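Side-chain contacts in uncharacterized protein (PDB 4QAN), which is of unknown function but has a cystatin-like fold, belongs to the NTF2-like superfamily as a divergent member and binds a metal ion: residues Ala30-Leu35 with Leu118-Lys123; Glu145-Cys150 with Val187-Met192; Lys17-Thr22 with Ala46-Ala51; Ser172-Leu177 with Ile183-Gln188; Asn209-Met214 with Asp236-Leu241. All coordinates share one frame; numbering follows the deposited sequence. Where two conformers were deposited one is given.

Interaction 1. Residues Ala30-Leu35 with Leu118-Lys123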
# COMPACT_ATOMS: atom_id res chain seq x y z
N ALA A 30 5.11 -18.03 -13.53
CA ALA A 30 4.59 -16.88 -12.79
C ALA A 30 3.48 -16.15 -13.56
O ALA A 30 2.48 -15.72 -12.98
CB ALA A 30 5.72 -15.93 -12.46
N VAL A 31 3.66 -16.02 -14.87
CA VAL A 31 2.67 -15.37 -15.73
C VAL A 31 1.38 -16.18 -15.77
O VAL A 31 0.28 -15.62 -15.62
CB VAL A 31 3.19 -15.19 -17.16
CG1 VAL A 31 2.07 -14.73 -18.10
CG2 VAL A 31 4.36 -14.22 -17.19
N LEU A 32 1.51 -17.49 -15.96
CA LEU A 32 0.36 -18.38 -16.05
C LEU A 32 -0.38 -18.43 -14.73
O LEU A 32 -1.61 -18.30 -14.70
CB LEU A 32 0.79 -19.80 -16.46
CG LEU A 32 1.29 -19.97 -17.89
CD1 LEU A 32 1.79 -21.39 -18.12
CD2 LEU A 32 0.18 -19.62 -18.88
N TYR A 33 0.36 -18.63 -13.64
CA TYR A 33 -0.20 -18.59 -12.29
C TYR A 33 -1.09 -17.36 -12.18
O TYR A 33 -2.22 -17.46 -11.71
CB TYR A 33 0.93 -18.54 -11.25
CG TYR A 33 0.46 -18.38 -9.81
CD1 TYR A 33 0.40 -17.13 -9.21
CD2 TYR A 33 0.08 -19.49 -9.04
CE1 TYR A 33 -0.03 -16.99 -7.89
CE2 TYR A 33 -0.35 -19.34 -7.72
CZ TYR A 33 -0.40 -18.10 -7.15
OH TYR A 33 -0.84 -17.96 -5.84
N MSE A 34 -0.59 -16.22 -12.62
CA MSE A 34 -1.36 -14.98 -12.51
C MSE A 34 -2.55 -15.04 -13.43
O MSE A 34 -3.64 -14.60 -13.07
CB MSE A 34 -0.47 -13.78 -12.78
CG MSE A 34 -1.17 -12.44 -12.61
SE MSE A 34 -1.71 -12.20 -10.74
CE MSE A 34 0.06 -11.98 -9.92
N LEU A 35 -2.37 -15.59 -14.62
CA LEU A 35 -3.47 -15.73 -15.57
C LEU A 35 -4.57 -16.65 -15.03
O LEU A 35 -5.77 -16.34 -15.15
CB LEU A 35 -2.96 -16.24 -16.90
CG LEU A 35 -2.10 -15.25 -17.69
CD1 LEU A 35 -1.41 -15.97 -18.84
CD2 LEU A 35 -2.93 -14.10 -18.21
N LEU A 118 -3.15 -18.03 -25.57
CA LEU A 118 -2.73 -18.32 -26.95
C LEU A 118 -1.21 -18.31 -27.07
O LEU A 118 -0.62 -19.20 -27.68
CB LEU A 118 -3.31 -17.29 -27.91
CG LEU A 118 -4.83 -17.07 -27.81
CD1 LEU A 118 -5.25 -15.98 -28.78
CD2 LEU A 118 -5.60 -18.35 -28.06
N GLU A 119 -0.58 -17.29 -26.48
CA GLU A 119 0.87 -17.17 -26.50
C GLU A 119 1.35 -16.24 -25.40
O GLU A 119 0.65 -15.32 -24.98
CB GLU A 119 1.34 -16.66 -27.86
CG GLU A 119 2.81 -16.30 -27.94
CD GLU A 119 3.28 -16.07 -29.36
OE1 GLU A 119 2.43 -15.99 -30.28
OE2 GLU A 119 4.51 -15.98 -29.56
N ILE A 120 2.57 -16.50 -24.93
CA ILE A 120 3.28 -15.62 -24.03
C ILE A 120 4.60 -15.32 -24.71
O ILE A 120 5.40 -16.23 -24.93
CB ILE A 120 3.54 -16.29 -22.66
CG1 ILE A 120 2.21 -16.54 -21.93
CG2 ILE A 120 4.45 -15.44 -21.79
CD1 ILE A 120 2.34 -17.42 -20.72
N ALA A 121 4.84 -14.05 -25.06
CA ALA A 121 6.05 -13.67 -25.79
C ALA A 121 6.91 -12.72 -24.97
O ALA A 121 6.39 -11.84 -24.30
CB ALA A 121 5.67 -13.02 -27.11
N GLU A 122 8.23 -12.91 -25.03
CA GLU A 122 9.18 -12.03 -24.33
C GLU A 122 9.47 -10.80 -25.16
O GLU A 122 10.11 -10.89 -26.20
CB GLU A 122 10.50 -12.77 -24.04
CG GLU A 122 10.42 -13.77 -22.90
CD GLU A 122 11.78 -14.27 -22.43
OE1 GLU A 122 12.73 -13.46 -22.35
OE2 GLU A 122 11.89 -15.48 -22.13
N LYS A 123 9.03 -9.63 -24.70
CA LYS A 123 9.25 -8.37 -25.42
C LYS A 123 10.76 -8.11 -25.60
O LYS A 123 11.56 -8.46 -24.74
CB LYS A 123 8.59 -7.20 -24.68
CG LYS A 123 7.93 -6.19 -25.59
CD LYS A 123 7.20 -5.11 -24.81
CE LYS A 123 8.17 -4.06 -24.31
NZ LYS A 123 7.48 -2.97 -23.56

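Interaction 2. Residues Glu145-Cys150 with Val187-Met192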
# COMPACT_ATOMS: atom_id res chain seq x y z
N GLU A 145 4.60 -9.88 -23.37
CA GLU A 145 3.35 -9.65 -24.06
C GLU A 145 2.56 -10.95 -24.00
O GLU A 145 3.09 -12.02 -24.33
CB GLU A 145 3.61 -9.30 -25.52
CG GLU A 145 4.50 -8.09 -25.75
CD GLU A 145 4.71 -7.80 -27.22
OE1 GLU A 145 4.47 -8.71 -28.05
OE2 GLU A 145 5.11 -6.66 -27.56
N ILE A 146 1.30 -10.87 -23.60
CA ILE A 146 0.48 -12.06 -23.41
C ILE A 146 -0.76 -11.98 -24.29
O ILE A 146 -1.51 -11.01 -24.21
CB ILE A 146 0.08 -12.20 -21.93
CG1 ILE A 146 1.33 -12.19 -21.04
CG2 ILE A 146 -0.72 -13.47 -21.68
CD1 ILE A 146 1.04 -11.81 -19.61
N TYR A 147 -0.95 -12.99 -25.13
CA TYR A 147 -2.11 -13.05 -26.01
C TYR A 147 -3.10 -14.07 -25.46
O TYR A 147 -2.78 -15.25 -25.34
CB TYR A 147 -1.69 -13.40 -27.44
CG TYR A 147 -0.75 -12.38 -28.05
CD1 TYR A 147 -1.25 -11.27 -28.73
CD2 TYR A 147 0.63 -12.49 -27.90
CE1 TYR A 147 -0.39 -10.32 -29.27
CE2 TYR A 147 1.49 -11.53 -28.42
CZ TYR A 147 0.98 -10.45 -29.11
OH TYR A 147 1.82 -9.49 -29.64
N VAL A 148 -4.29 -13.59 -25.12
CA VAL A 148 -5.34 -14.46 -24.61
C VAL A 148 -6.59 -14.34 -25.47
O VAL A 148 -6.68 -13.46 -26.32
CB VAL A 148 -5.69 -14.13 -23.15
CG1 VAL A 148 -4.44 -14.24 -22.28
CG2 VAL A 148 -6.32 -12.74 -23.02
N LYS A 149 -7.56 -15.23 -25.22
CA LYS A 149 -8.81 -15.27 -25.97
C LYS A 149 -10.01 -15.43 -25.04
O LYS A 149 -9.99 -16.28 -24.15
CB LYS A 149 -8.76 -16.43 -26.96
CG LYS A 149 -10.10 -16.73 -27.62
CD LYS A 149 -9.98 -17.92 -28.56
CE LYS A 149 -11.33 -18.27 -29.15
NZ LYS A 149 -11.22 -19.47 -30.03
N CYS A 150 -11.04 -14.61 -25.25
CA CYS A 150 -12.29 -14.70 -24.48
C CYS A 150 -13.50 -14.65 -25.40
O CYS A 150 -13.97 -13.58 -25.77
CB CYS A 150 -12.37 -13.57 -23.45
SG CYS A 150 -10.95 -13.53 -22.32
N VAL A 187 -5.20 -4.46 -24.76
CA VAL A 187 -5.68 -4.01 -26.07
C VAL A 187 -6.22 -5.21 -26.82
O VAL A 187 -5.70 -6.33 -26.70
CB VAL A 187 -4.59 -3.28 -26.91
CG1 VAL A 187 -3.87 -2.22 -26.08
CG2 VAL A 187 -3.60 -4.26 -27.52
N GLN A 188 -7.28 -4.99 -27.59
CA GLN A 188 -7.91 -6.04 -28.37
C GLN A 188 -7.18 -6.19 -29.70
O GLN A 188 -6.85 -5.19 -30.34
CB GLN A 188 -9.39 -5.75 -28.60
CG GLN A 188 -10.18 -6.98 -29.01
CD GLN A 188 -11.62 -6.69 -29.37
OE1 GLN A 188 -12.26 -5.82 -28.77
NE2 GLN A 188 -12.14 -7.41 -30.35
N MSE A 189 -6.92 -7.43 -30.10
CA MSE A 189 -6.22 -7.70 -31.35
C MSE A 189 -7.19 -7.81 -32.50
O MSE A 189 -8.25 -8.42 -32.37
CB MSE A 189 -5.42 -9.00 -31.25
CG MSE A 189 -4.37 -8.97 -30.15
SE MSE A 189 -2.89 -7.70 -30.51
CE MSE A 189 -2.89 -7.38 -32.46
N GLU A 190 -6.82 -7.21 -33.64
CA GLU A 190 -7.61 -7.31 -34.87
C GLU A 190 -7.68 -8.77 -35.30
O GLU A 190 -8.77 -9.31 -35.48
CB GLU A 190 -6.99 -6.45 -35.97
N GLU A 191 -6.52 -9.40 -35.46
CA GLU A 191 -6.44 -10.81 -35.88
C GLU A 191 -6.23 -11.74 -34.68
O GLU A 191 -5.88 -11.30 -33.59
CB GLU A 191 -5.33 -11.00 -36.93
N MSE A 192 -6.45 -13.04 -34.90
CA MSE A 192 -6.46 -14.05 -33.83
C MSE A 192 -5.35 -15.05 -34.05
O MSE A 192 -5.24 -15.63 -35.13
CB MSE A 192 -7.85 -14.70 -33.86
CG MSE A 192 -7.96 -16.12 -33.30
SE MSE A 192 -8.10 -16.09 -31.34
CE MSE A 192 -9.95 -15.41 -31.16

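Interaction 3. Residues Lys17-Thr22 with Ala46-Ala51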
# COMPACT_ATOMS: atom_id res chain seq x y z
N LYS A 17 -5.16 -21.01 4.10
CA LYS A 17 -4.98 -22.06 3.07
C LYS A 17 -3.52 -22.34 2.81
O LYS A 17 -2.71 -21.42 2.80
CB LYS A 17 -5.65 -21.68 1.75
CG LYS A 17 -7.17 -21.74 1.74
CD LYS A 17 -7.72 -21.20 0.44
CE LYS A 17 -9.22 -21.45 0.33
NZ LYS A 17 -9.82 -20.66 -0.77
N GLU A 18 -3.19 -23.60 2.56
CA GLU A 18 -1.83 -24.06 2.31
C GLU A 18 -1.33 -23.64 0.92
O GLU A 18 -2.08 -23.69 -0.06
CB GLU A 18 -1.77 -25.59 2.42
CG GLU A 18 -0.42 -26.15 2.86
CD GLU A 18 0.01 -25.67 4.24
OE1 GLU A 18 -0.84 -25.53 5.15
OE2 GLU A 18 1.22 -25.42 4.41
N SER A 19 -0.06 -23.23 0.83
CA SER A 19 0.61 -22.99 -0.46
C SER A 19 1.51 -24.16 -0.89
O SER A 19 2.55 -24.41 -0.29
CB SER A 19 1.43 -21.70 -0.40
OG SER A 19 2.27 -21.66 0.73
N GLU A 20 1.12 -24.85 -1.96
CA GLU A 20 1.84 -26.04 -2.42
C GLU A 20 2.85 -25.76 -3.54
O GLU A 20 3.48 -26.70 -4.06
CB GLU A 20 0.84 -27.11 -2.86
CG GLU A 20 -0.40 -27.18 -1.98
CD GLU A 20 -1.05 -28.54 -1.94
OE1 GLU A 20 -0.94 -29.31 -2.91
OE2 GLU A 20 -1.68 -28.85 -0.91
N ILE A 21 3.02 -24.49 -3.91
CA ILE A 21 4.01 -24.07 -4.90
C ILE A 21 5.06 -23.24 -4.17
O ILE A 21 4.76 -22.14 -3.75
CB ILE A 21 3.38 -23.20 -6.02
CG1 ILE A 21 2.64 -24.07 -7.04
CG2 ILE A 21 4.43 -22.37 -6.74
CD1 ILE A 21 1.62 -23.31 -7.87
N THR A 22 6.28 -23.76 -4.01
CA THR A 22 7.35 -23.00 -3.35
C THR A 22 7.62 -21.68 -4.07
O THR A 22 7.61 -20.61 -3.47
CB THR A 22 8.70 -23.74 -3.31
OG1 THR A 22 8.52 -25.08 -2.86
CG2 THR A 22 9.68 -23.01 -2.38
N ALA A 46 -4.02 -14.50 -6.65
CA ALA A 46 -3.37 -13.43 -7.43
C ALA A 46 -2.32 -12.67 -6.63
O ALA A 46 -1.21 -12.47 -7.11
CB ALA A 46 -4.41 -12.44 -7.95
N LEU A 47 -2.70 -12.24 -5.42
CA LEU A 47 -1.79 -11.51 -4.54
C LEU A 47 -0.48 -12.24 -4.28
O LEU A 47 0.59 -11.63 -4.31
CB LEU A 47 -2.48 -11.21 -3.21
CG LEU A 47 -3.53 -10.08 -3.33
CD1 LEU A 47 -4.32 -9.93 -2.05
CD2 LEU A 47 -2.85 -8.77 -3.69
N ARG A 48 -0.58 -13.53 -4.02
CA ARG A 48 0.58 -14.36 -3.73
C ARG A 48 1.58 -14.42 -4.90
O ARG A 48 2.77 -14.65 -4.68
CB ARG A 48 0.12 -15.77 -3.36
CG ARG A 48 -0.72 -15.81 -2.09
CD ARG A 48 -1.71 -16.96 -2.11
NE ARG A 48 -2.43 -17.08 -0.84
CZ ARG A 48 -2.12 -17.92 0.15
NH1 ARG A 48 -1.08 -18.75 0.06
NH2 ARG A 48 -2.87 -17.93 1.24
N GLY A 49 1.08 -14.21 -6.12
CA GLY A 49 1.92 -14.17 -7.30
C GLY A 49 2.57 -12.83 -7.61
O GLY A 49 3.37 -12.74 -8.54
N CYS A 50 2.21 -11.79 -6.85
CA CYS A 50 2.79 -10.47 -7.00
C CYS A 50 4.04 -10.31 -6.14
O CYS A 50 4.19 -10.99 -5.13
CB CYS A 50 1.77 -9.39 -6.61
SG CYS A 50 0.21 -9.44 -7.55
N ALA A 51 4.91 -9.39 -6.52
CA ALA A 51 6.17 -9.17 -5.80
C ALA A 51 6.00 -8.15 -4.67
O ALA A 51 6.68 -7.12 -4.65
CB ALA A 51 7.25 -8.72 -6.77

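Interaction 4. Residues Ser172-Leu177 with Ile183-Gln188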
# COMPACT_ATOMS: atom_id res chain seq x y z
N SER A 172 4.15 -6.15 -12.13
CA SER A 172 2.99 -5.41 -12.60
C SER A 172 2.20 -6.19 -13.62
O SER A 172 2.78 -6.91 -14.43
CB SER A 172 3.42 -4.07 -13.19
OG SER A 172 2.31 -3.24 -13.46
N LEU A 173 0.88 -6.05 -13.55
CA LEU A 173 -0.05 -6.69 -14.49
C LEU A 173 -0.28 -5.80 -15.71
O LEU A 173 -1.08 -6.13 -16.58
CB LEU A 173 -1.40 -6.96 -13.80
CG LEU A 173 -1.49 -8.25 -12.99
CD1 LEU A 173 -0.76 -8.14 -11.65
CD2 LEU A 173 -2.95 -8.60 -12.79
N LYS A 174 0.39 -4.65 -15.70
CA LYS A 174 0.40 -3.71 -16.81
C LYS A 174 1.85 -3.27 -17.06
O LYS A 174 2.67 -3.21 -16.15
CB LYS A 174 -0.49 -2.53 -16.48
CG LYS A 174 -1.93 -2.95 -16.22
CD LYS A 174 -2.89 -1.78 -16.26
CE LYS A 174 -2.78 -0.90 -15.04
NZ LYS A 174 -3.42 0.42 -15.30
N GLU A 175 2.13 -2.95 -18.31
CA GLU A 175 3.48 -2.60 -18.78
C GLU A 175 4.16 -1.59 -17.87
O GLU A 175 3.51 -0.69 -17.36
CB GLU A 175 3.35 -1.99 -20.18
CG GLU A 175 4.54 -2.17 -21.08
CD GLU A 175 4.22 -1.70 -22.49
OE1 GLU A 175 3.87 -0.51 -22.64
OE2 GLU A 175 4.30 -2.52 -23.43
N GLY A 176 5.46 -1.74 -17.68
CA GLY A 176 6.25 -0.79 -16.89
C GLY A 176 6.20 -1.08 -15.39
O GLY A 176 6.01 -2.22 -14.97
N LEU A 177 6.37 -0.02 -14.60
CA LEU A 177 6.36 -0.13 -13.16
C LEU A 177 4.94 -0.08 -12.64
O LEU A 177 4.08 0.62 -13.19
CB LEU A 177 7.15 1.03 -12.53
CG LEU A 177 8.67 1.11 -12.71
CD1 LEU A 177 9.22 2.26 -11.90
CD2 LEU A 177 9.37 -0.19 -12.32
N ILE A 183 -1.88 3.66 -17.75
CA ILE A 183 -1.49 2.54 -18.60
C ILE A 183 -2.72 1.65 -18.82
O ILE A 183 -3.46 1.36 -17.88
CB ILE A 183 -0.34 1.71 -17.99
CG1 ILE A 183 0.94 2.54 -17.93
CG2 ILE A 183 -0.06 0.45 -18.81
CD1 ILE A 183 1.07 3.34 -16.67
N PRO A 184 -2.95 1.22 -20.07
CA PRO A 184 -4.12 0.39 -20.33
C PRO A 184 -3.93 -1.04 -19.85
O PRO A 184 -2.85 -1.61 -19.99
CB PRO A 184 -4.25 0.41 -21.86
CG PRO A 184 -3.32 1.48 -22.34
CD PRO A 184 -2.24 1.58 -21.31
N ALA A 185 -4.99 -1.61 -19.29
CA ALA A 185 -4.98 -3.00 -18.85
C ALA A 185 -4.75 -3.97 -20.00
O ALA A 185 -4.07 -4.98 -19.83
CB ALA A 185 -6.28 -3.33 -18.15
N CYS A 186 -5.31 -3.65 -21.17
CA CYS A 186 -5.26 -4.52 -22.33
C CYS A 186 -5.47 -3.78 -23.65
O CYS A 186 -5.86 -2.62 -23.68
CB CYS A 186 -6.35 -5.59 -22.20
SG CYS A 186 -8.04 -4.98 -22.39
N VAL A 187 -5.20 -4.46 -24.76
CA VAL A 187 -5.68 -4.01 -26.07
C VAL A 187 -6.22 -5.21 -26.82
O VAL A 187 -5.70 -6.33 -26.70
CB VAL A 187 -4.59 -3.28 -26.91
CG1 VAL A 187 -3.87 -2.22 -26.08
CG2 VAL A 187 -3.60 -4.26 -27.52
N GLN A 188 -7.28 -4.99 -27.59
CA GLN A 188 -7.91 -6.04 -28.37
C GLN A 188 -7.18 -6.19 -29.70
O GLN A 188 -6.85 -5.19 -30.34
CB GLN A 188 -9.39 -5.75 -28.60
CG GLN A 188 -10.18 -6.98 -29.01
CD GLN A 188 -11.62 -6.69 -29.37
OE1 GLN A 188 -12.26 -5.82 -28.77
NE2 GLN A 188 -12.14 -7.41 -30.35

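Interaction 5. Residues Asn209-Met214 with Asp236-Leu241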
# COMPACT_ATOMS: atom_id res chain seq x y z
N ASN A 209 1.62 -13.48 1.27
CA ASN A 209 2.48 -12.30 1.26
C ASN A 209 1.74 -11.00 1.45
O ASN A 209 2.19 -9.96 0.96
CB ASN A 209 3.20 -12.25 -0.09
CG ASN A 209 2.23 -12.14 -1.25
OD1 ASN A 209 1.04 -12.45 -1.11
ND2 ASN A 209 2.72 -11.68 -2.38
N TYR A 210 0.60 -11.05 2.12
CA TYR A 210 -0.18 -9.86 2.47
C TYR A 210 -0.81 -10.06 3.84
O TYR A 210 -0.85 -11.18 4.34
CB TYR A 210 -1.25 -9.61 1.40
CG TYR A 210 -2.34 -10.66 1.28
CD1 TYR A 210 -2.15 -11.82 0.54
CD2 TYR A 210 -3.56 -10.50 1.92
CE1 TYR A 210 -3.15 -12.78 0.43
CE2 TYR A 210 -4.55 -11.45 1.83
CZ TYR A 210 -4.34 -12.59 1.09
OH TYR A 210 -5.33 -13.51 0.99
N PHE A 211 -1.33 -8.99 4.44
CA PHE A 211 -2.00 -9.10 5.72
C PHE A 211 -3.26 -8.25 5.74
O PHE A 211 -3.37 -7.26 5.00
CB PHE A 211 -1.05 -8.66 6.84
CG PHE A 211 -0.77 -7.19 6.85
CD1 PHE A 211 0.27 -6.66 6.11
CD2 PHE A 211 -1.57 -6.33 7.58
CE1 PHE A 211 0.51 -5.30 6.11
CE2 PHE A 211 -1.33 -4.98 7.59
CZ PHE A 211 -0.29 -4.46 6.84
N GLN A 212 -4.21 -8.67 6.58
CA GLN A 212 -5.44 -7.92 6.86
C GLN A 212 -5.46 -7.71 8.39
O GLN A 212 -5.52 -8.67 9.15
CB GLN A 212 -6.69 -8.69 6.35
CG GLN A 212 -7.95 -7.82 6.15
CD GLN A 212 -9.11 -8.54 5.44
OE1 GLN A 212 -8.99 -8.96 4.29
NE2 GLN A 212 -10.24 -8.66 6.13
N ALA A 213 -5.36 -6.46 8.83
CA ALA A 213 -5.35 -6.18 10.27
C ALA A 213 -6.77 -6.40 10.81
O ALA A 213 -7.74 -6.30 10.06
CB ALA A 213 -4.88 -4.77 10.52
N MSE A 214 -6.86 -6.77 12.09
CA MSE A 214 -8.15 -6.92 12.75
C MSE A 214 -8.49 -5.62 13.44
O MSE A 214 -7.63 -4.81 13.70
CB MSE A 214 -8.08 -8.05 13.77
CG MSE A 214 -7.36 -7.64 15.04
SE MSE A 214 -7.36 -9.18 16.27
CE MSE A 214 -6.69 -8.17 17.83
N ASP A 236 5.26 -0.16 15.65
CA ASP A 236 4.23 -1.18 15.53
C ASP A 236 3.15 -0.68 14.54
O ASP A 236 1.99 -0.47 14.90
CB ASP A 236 3.61 -1.51 16.91
CG ASP A 236 4.50 -2.43 17.78
OD1 ASP A 236 5.44 -3.05 17.24
OD2 ASP A 236 4.25 -2.56 19.01
N LEU A 237 3.53 -0.49 13.28
CA LEU A 237 2.66 0.18 12.33
C LEU A 237 1.47 -0.68 11.92
O LEU A 237 0.43 -0.15 11.50
CB LEU A 237 3.46 0.67 11.12
CG LEU A 237 4.53 1.74 11.41
CD1 LEU A 237 4.94 2.41 10.11
CD2 LEU A 237 4.07 2.81 12.40
N THR A 238 1.58 -1.98 12.08
CA THR A 238 0.43 -2.84 11.87
C THR A 238 -0.66 -2.61 12.90
O THR A 238 -1.82 -2.57 12.55
CB THR A 238 0.82 -4.31 11.87
OG1 THR A 238 1.85 -4.47 10.91
CG2 THR A 238 -0.34 -5.17 11.48
N ARG A 239 -0.26 -2.45 14.15
CA ARG A 239 -1.18 -2.13 15.22
C ARG A 239 -1.76 -0.72 15.00
O ARG A 239 -2.95 -0.47 15.24
CB ARG A 239 -0.44 -2.24 16.55
CG ARG A 239 -1.30 -2.10 17.78
CD ARG A 239 -0.50 -2.47 19.04
NE ARG A 239 -1.06 -1.81 20.22
CZ ARG A 239 -2.10 -2.24 20.93
NH1 ARG A 239 -2.72 -3.38 20.61
NH2 ARG A 239 -2.51 -1.53 21.98
N ALA A 240 -0.92 0.18 14.52
CA ALA A 240 -1.39 1.50 14.14
C ALA A 240 -2.53 1.41 13.11
O ALA A 240 -3.52 2.15 13.21
CB ALA A 240 -0.26 2.34 13.61
N LEU A 241 -2.40 0.50 12.14
CA LEU A 241 -3.45 0.36 11.13
C LEU A 241 -4.71 -0.28 11.73
O LEU A 241 -5.82 0.17 11.46
CB LEU A 241 -2.98 -0.46 9.95
CG LEU A 241 -1.82 0.15 9.16
CD1 LEU A 241 -1.22 -0.92 8.25
CD2 LEU A 241 -2.23 1.37 8.36

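Interaction 1. Residues Ala30-Leu35 with Leu118-Lys123
Val31, Leu32 and Leu35 of helix 27-39 close on Ile120 of strand 116-122, a helix-on-sheet packing that fits the cystatin-like fold, in which a helix lies against a curved antiparallel sheet. The axes of the short segments come within 10.8 Å at 137°, and all four touching residues are buried. Among polar groups, the backbone N of Ile120 is bonded to Tyr199 OH. The contact itself is wholly apolar and converges on one methyl, Ile120 CD1. Val31 meets it tip to tip, CG1 lying 3.8 Å from Ile120 CD1; with CG1 anti to the backbone N (chi1 171°), this branch of the valine does the touching. Leu35 CD1 is a looser neighbour, 4.4 Å from Ile120 CD1. The packing continues onto the next strand, since Val31 and Leu35 also touch Ile146 of strand 140-150. Leu32 approaches aslant: its CG stands 4.0 Å from Ile120 CD1. The shortest contact of the set is that of Leu32 CD2 with Ile120 CD1, at 3.6 Å.

Interaction 2. Residues Glu145-Cys150 with Val187-Met192
Segment 145-150 of strand 140-150 and segment 187-192 run too far apart to pair: Tyr147 and Met189 are 8.6 Å apart at their CA atoms, Lys149 and Met192 8.3 Å, so side chains alone bridge the gap. Two selenomethionines do so, each on its own partner. Met189 brings its selenium to the edge of the Tyr147 ring, SE lying 3.8 Å from Tyr147 CE1. The selenium sits 5.2 Å from the ring centroid and 86° off the ring normal, which places it in the ring plane and not over a face. Bends at chi2 (-68°) and chi3 fold the Met189 chain back to reach this edge, and its CG also lies near Tyr147 CD1. Farther along, Lys149 is fully extended, and the end of Met192 crosses it at about a right angle. The Met192 methyl CE touches Lys149 CD at 3.6 Å, with Lys149 CG and CE also close, so the aliphatic part of the lysine, and not its amine, carries the contact. Leu118 of strand 116-122 touches both Lys149 and Met192, while Arg156 and Arg193 touch Tyr147. The pairing of Tyr147 with Met189 is an edge-on Met-aromatic contact, and the whole is surface packing of the segment that follows Val187 and Gln188 against strand 140-150 of the antiparallel sheet.

Interaction 3. Residues Lys17-Thr22 with Ala46-Ala51
The guanidinium of Arg48 is the flat group here: Ser19 CB stands at its edge, near the plane, 3.9 Å from Arg48 NH1, while the carbonyl oxygen of Lys17 approaches obliquely. The contact is loop-on-helix packing, with the irregular chain between helices 2-6 and 27-39 laid against Arg48 in the segment of helix 43-48. Their backbones stay well separated, Ser19 CA and Arg48 CA being 9.2 Å apart, and the arginine spans the distance. Its chain runs extended from CG to NE, with chi2 at 151° and chi3 at 174°, and so carries the guanidinium out to the loop. The polar end is held mainly by residues outside the two segments: NE forms a salt bridge with Asp44, and NH1 donates to the backbone oxygen of Thr206. These bonds on two different nitrogens would restrict rotation of the flat group, with Tyr33 and Leu205 packed against the same side chain. The loop therefore meets a group already fixed from within helix 43-48 and by the segment around Thr206, to which Ile21 O is also bonded through Thr206 OG1. Arg48 is buried whereas Lys17 is exposed, consistent with the loop lying toward solvent. Lys17 adds little with its own side chain; its backbone oxygen stands 3.8 Å from Arg48 NH2.

Interaction 4. Residues Ser172-Leu177 with Ile183-Gln188
Lys174, in the loop that follows strand 167-172, hooks over the backbone of Ile183 to Ala185 and ties this loop to the segment leading into strand 187-188, part of the antiparallel sheet. Before it comes Ser172, whose OG donates to Lys174 O at 2.7 Å, in the carbonyl plane and on a lone pair, a bond that links the two residues within the segment. Lys174 then starts outward with CB against Ile183 CG2 at 3.8 Å. Its CD rests on the main chain, 3.5 Å from Ala185 CA. Here a bend at chi3 (-74°) turns the chain back, bringing the amine to a backbone oxygen of the other segment. NZ donates to Ile183 O from 2.7 Å, at a C=O...donor angle of 142° and tilted 27° from the carbonyl plane. The lysine charge also has an acidic partner, Glu104 of helix 87-108, which joins the loop pair to that helix. Glu175 follows, its backbone O 4.0 Å from Ile183 CG2.

Interaction 5. Residues Asn209-Met214 with Asp236-Leu241
Phe211 reaches from the irregular segment 209-214 to helix 237-242, and its ring makes the side-chain contacts with Thr238 and Leu241. From CB the side chain enters with CG between the backbone N and the carbonyl carbon (chi1 71°), which directs the ring at the helix. Contact begins at CE2, which lies 4.0 Å from Thr238 CG2; Phe211 CE2 is also 4.1 Å from Leu241 CD1. With Thr238 CG2 anti to the backbone N, this methyl is the branch facing the ring, and the two side chains slide past each other in opposite directions. At the tip, CZ is 3.9 Å from Leu241 CD1. That methyl sits at the ring edge, in plane, so the leucine meets the rim of the phenyl and not a face, its chain crossing the phenylalanine at about a right angle. Alongside, Ala213 CB approaches the backbone oxygen of Thr238 at 4.3 Å. Ser91 of helix 87-108 also touches Phe211, and Tyr263 of helix 254-275 touches Leu241. Polar bonds to other residues hold the segment as well, among them those of Gln260 to Phe211 O and Ala213 N. The contacts of Phe211 with Thr238 CG2 and Leu241 CD1 are carbon on carbon, so they rest on apolar burial and dispersion.

Interactions 1, 2 and 4 gather round the five-stranded antiparallel sheet, their centres 12 to 13 Å apart: interaction 1 places helix 27-39 on it, through strand 116-122, the neighbour of strand 140-150 in interaction 2. Along the chain interaction 3 opens first and crosses interaction 1, meeting it where helices 27-39 and 43-48 pack, about 17 Å away between centres. Interactions 2 and 4 follow and end on the same strand, sharing Val187 and Gln188. Interaction 5 comes last, about 39 Å from interaction 2 between centres, yet touches interaction 3 through Asn209 ND2 and Leu47 O, 2.9 Å apart. The contacts thus extend from the first sheet toward the helices preceding the second.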